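PDB 2ZB9: putative transcriptional regulator from Streptomyces coelicolor, which probably binds DNA at cis-regulatory sites through a helix-turn-helix motif and regulates transcription as a member of the TetR family. Local coordinates for residues A[76-87]-A[136-147]. Numbering follows the deposited sequence.
Sequences FHAVEDTLAFPD and YSAQRRALAAER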
# COMPACT_ATOMS: atom_id res chain seq x y z
N PHE A 76 -10.81 12.13 7.63
CA PHE A 76 -9.59 12.81 8.04
C PHE A 76 -9.78 13.54 9.38
O PHE A 76 -8.95 13.43 10.29
CB PHE A 76 -9.14 13.79 6.95
CG PHE A 76 -7.91 14.58 7.30
CD1 PHE A 76 -8.00 15.71 8.12
CD2 PHE A 76 -6.66 14.18 6.84
CE1 PHE A 76 -6.86 16.43 8.47
CE2 PHE A 76 -5.51 14.89 7.18
CZ PHE A 76 -5.61 16.03 8.01
N HIS A 77 -10.88 14.27 9.50
CA HIS A 77 -11.15 15.00 10.73
C HIS A 77 -11.55 14.12 11.92
O HIS A 77 -11.39 14.52 13.07
CB HIS A 77 -12.20 16.07 10.45
CG HIS A 77 -11.69 17.17 9.58
ND1 HIS A 77 -10.89 18.19 10.06
CD2 HIS A 77 -11.77 17.35 8.24
CE1 HIS A 77 -10.50 18.95 9.05
NE2 HIS A 77 -11.02 18.46 7.94
N ALA A 78 -12.05 12.92 11.65
CA ALA A 78 -12.44 12.02 12.72
C ALA A 78 -11.23 11.35 13.39
O ALA A 78 -11.28 11.05 14.58
CB ALA A 78 -13.38 10.95 12.18
N VAL A 79 -10.16 11.12 12.64
CA VAL A 79 -8.97 10.47 13.18
C VAL A 79 -7.81 11.42 13.44
O VAL A 79 -6.78 11.02 13.98
CB VAL A 79 -8.48 9.33 12.25
CG1 VAL A 79 -9.57 8.28 12.07
CG2 VAL A 79 -8.08 9.89 10.89
N GLU A 80 -7.98 12.68 13.06
CA GLU A 80 -6.93 13.68 13.22
C GLU A 80 -6.26 13.75 14.59
O GLU A 80 -5.04 13.66 14.68
CB GLU A 80 -7.46 15.07 12.84
CG GLU A 80 -6.42 16.17 12.97
CD GLU A 80 -6.85 17.48 12.33
OE1 GLU A 80 -8.08 17.73 12.26
OE2 GLU A 80 -5.98 18.26 11.91
N ASP A 81 -7.05 13.92 15.64
CA ASP A 81 -6.50 14.02 16.99
C ASP A 81 -5.78 12.74 17.40
O ASP A 81 -4.67 12.78 17.95
CB ASP A 81 -7.60 14.32 18.00
CG ASP A 81 -8.14 15.73 17.88
OD1 ASP A 81 -8.97 16.13 18.73
OD2 ASP A 81 -7.74 16.45 16.93
N THR A 82 -6.42 11.61 17.14
CA THR A 82 -5.86 10.31 17.48
C THR A 82 -4.56 10.01 16.73
O THR A 82 -3.68 9.34 17.27
CB THR A 82 -6.88 9.21 17.15
OG1 THR A 82 -8.13 9.52 17.78
CG2 THR A 82 -6.39 7.86 17.66
N LEU A 83 -4.43 10.50 15.50
CA LEU A 83 -3.23 10.23 14.70
C LEU A 83 -2.21 11.36 14.71
O LEU A 83 -1.20 11.28 13.99
CB LEU A 83 -3.60 9.89 13.26
CG LEU A 83 -4.51 8.67 13.05
CD1 LEU A 83 -4.68 8.41 11.55
CD2 LEU A 83 -3.89 7.44 13.73
N ALA A 84 -2.44 12.39 15.51
CA ALA A 84 -1.51 13.51 15.60
C ALA A 84 -0.14 13.03 16.09
O ALA A 84 -0.05 12.06 16.85
CB ALA A 84 -2.07 14.59 16.54
N PHE A 85 0.91 13.74 15.68
CA PHE A 85 2.27 13.36 16.06
C PHE A 85 2.79 13.98 17.35
O PHE A 85 2.83 15.20 17.50
CB PHE A 85 3.27 13.71 14.95
CG PHE A 85 3.24 12.76 13.79
CD1 PHE A 85 2.29 12.90 12.78
CD2 PHE A 85 4.13 11.69 13.73
CE1 PHE A 85 2.22 11.98 11.74
CE2 PHE A 85 4.06 10.77 12.70
CZ PHE A 85 3.10 10.92 11.69
N PRO A 86 3.20 13.13 18.30
CA PRO A 86 3.72 13.68 19.55
C PRO A 86 5.04 14.34 19.13
O PRO A 86 5.69 13.86 18.21
CB PRO A 86 3.97 12.44 20.41
CG PRO A 86 3.01 11.43 19.86
CD PRO A 86 3.11 11.66 18.37
N ASP A 87 5.42 15.42 19.79
CA ASP A 87 6.67 16.08 19.44
C ASP A 87 7.36 16.40 20.76
O ASP A 87 7.44 17.55 21.18
CB ASP A 87 6.38 17.36 18.65
CG ASP A 87 7.59 17.85 17.87
OD1 ASP A 87 7.48 18.88 17.17
OD2 ASP A 87 8.65 17.20 17.94
N TYR A 136 -7.11 13.38 2.12
CA TYR A 136 -6.53 12.52 3.15
C TYR A 136 -5.01 12.29 3.11
O TYR A 136 -4.27 12.88 3.89
CB TYR A 136 -7.22 11.16 3.17
CG TYR A 136 -6.84 10.35 4.39
CD1 TYR A 136 -7.37 10.66 5.64
CD2 TYR A 136 -5.91 9.31 4.31
CE1 TYR A 136 -6.98 9.96 6.79
CE2 TYR A 136 -5.51 8.61 5.44
CZ TYR A 136 -6.05 8.94 6.68
OH TYR A 136 -5.65 8.26 7.81
N SER A 137 -4.55 11.44 2.20
CA SER A 137 -3.13 11.09 2.15
C SER A 137 -2.11 12.21 2.02
O SER A 137 -1.09 12.18 2.71
CB SER A 137 -2.88 10.04 1.05
OG SER A 137 -3.17 10.54 -0.23
N ALA A 138 -2.35 13.20 1.16
CA ALA A 138 -1.38 14.28 1.02
C ALA A 138 -1.12 14.97 2.35
O ALA A 138 0.03 15.22 2.71
CB ALA A 138 -1.86 15.30 -0.01
N GLN A 139 -2.19 15.26 3.08
CA GLN A 139 -2.06 15.92 4.38
C GLN A 139 -1.46 14.98 5.43
O GLN A 139 -0.69 15.42 6.27
CB GLN A 139 -3.42 16.42 4.86
CG GLN A 139 -4.18 17.28 3.87
CD GLN A 139 -5.58 17.60 4.34
OE1 GLN A 139 -5.77 18.39 5.28
NE2 GLN A 139 -6.58 16.98 3.72
N ARG A 140 -1.82 13.70 5.40
CA ARG A 140 -1.26 12.77 6.38
C ARG A 140 0.25 12.76 6.18
O ARG A 140 1.02 12.85 7.14
CB ARG A 140 -1.81 11.35 6.20
CG ARG A 140 -3.30 11.15 6.51
CD ARG A 140 -3.66 11.50 7.95
NE ARG A 140 -2.60 11.17 8.90
CZ ARG A 140 -2.51 11.69 10.12
NH1 ARG A 140 -3.44 12.55 10.54
NH2 ARG A 140 -1.47 11.41 10.89
N ARG A 141 0.67 12.64 4.92
CA ARG A 141 2.08 12.63 4.57
C ARG A 141 2.82 13.86 5.05
O ARG A 141 3.92 13.76 5.59
CB ARG A 141 2.27 12.54 3.06
CG ARG A 141 2.19 11.16 2.51
CD ARG A 141 2.88 11.13 1.17
NE ARG A 141 2.92 9.78 0.65
CZ ARG A 141 4.02 9.06 0.48
NH1 ARG A 141 5.21 9.58 0.77
NH2 ARG A 141 3.92 7.83 0.02
N ALA A 142 2.24 15.03 4.81
CA ALA A 142 2.86 16.29 5.21
C ALA A 142 3.04 16.32 6.72
O ALA A 142 4.05 16.81 7.22
CB ALA A 142 2.01 17.48 4.75
N LEU A 143 2.05 15.80 7.44
CA LEU A 143 2.09 15.76 8.90
C LEU A 143 3.25 14.86 9.35
O LEU A 143 4.01 15.21 10.24
CB LEU A 143 0.75 15.21 9.43
CG LEU A 143 -0.23 16.06 10.25
CD1 LEU A 143 0.03 17.56 10.11
CD2 LEU A 143 -1.65 15.70 9.82
N ALA A 144 3.38 13.71 8.70
CA ALA A 144 4.46 12.79 9.04
C ALA A 144 5.84 13.35 8.63
O ALA A 144 6.79 13.34 9.41
CB ALA A 144 4.21 11.45 8.37
N ALA A 145 5.94 13.84 7.40
CA ALA A 145 7.21 14.39 6.91
C ALA A 145 7.66 15.54 7.80
O ALA A 145 8.85 15.73 8.04
CB ALA A 145 7.05 14.85 5.47
N GLU A 146 6.69 16.31 8.29
CA GLU A 146 6.98 17.44 9.16
C GLU A 146 7.62 16.99 10.47
O GLU A 146 8.61 17.56 10.92
CB GLU A 146 5.69 18.21 9.43
CG GLU A 146 5.87 19.56 10.06
CD GLU A 146 4.70 20.46 9.72
OE1 GLU A 146 4.64 20.95 8.56
OE2 GLU A 146 3.83 20.67 10.60
N ARG A 147 7.05 15.96 11.08
CA ARG A 147 7.59 15.44 12.33
C ARG A 147 9.01 14.93 12.06
O ARG A 147 9.93 15.18 12.84
CB ARG A 147 6.73 14.30 12.87
CG ARG A 147 7.30 13.64 14.12
CD ARG A 147 7.41 14.65 15.26
NE ARG A 147 8.10 14.12 16.43
CZ ARG A 147 9.41 14.18 16.63
NH1 ARG A 147 10.20 14.75 15.73
NH2 ARG A 147 9.94 13.67 17.73
O HOH W 1 -6.16 13.06 9.90
O HOH W 2 -3.16 14.13 13.02
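The ring of Phe76 carries the side-chain amide of Gln139 stacked on one face, the two planes 14° apart and Gln139 CD offset toward the rim; a water lies over the centre of the opposite face, and CD1 of Tyr136 meets the edge. With CG anti to the backbone N (chi1 178°), Phe76 reaches across as a knob among Tyr136, Gln139, Arg140 and Leu143. The guanidinium of Arg140 has Leu83 over one face, and its chain bends at chi2 and chi3 to bring NH2 within 3.1 Å of Leu83 O, approaching from above the carbonyl plane; Gln98 also donates to this oxygen. Arg140 NH1 donates to two waters, the one over the Phe76 ring and a second, which pass the link on to Phe76 O and Glu80 O respectively. The ring of Phe85 meets Ala144 through CZ, 3.5 Å from Ala144 CB, while CD2 packs against Arg147 CG. Arg147 NE donates to Pro86 O (3.0 Å), in the carbonyl plane, NH2 forms a salt bridge with Asp94 of helix 91-108, and Asp87 OD2 lies over the guanidinium face in a salt bridge at which no N-H points. A leucine in place of Arg147 would probably leave Pro86 O without this donor and remove the positive charge facing Asp87 and Asp94. Segments 76-83 and 136-147 run nearly parallel (14°), joining the helix that follows the DNA-binding motif to the all-helical C-terminal domain of the TetR fold.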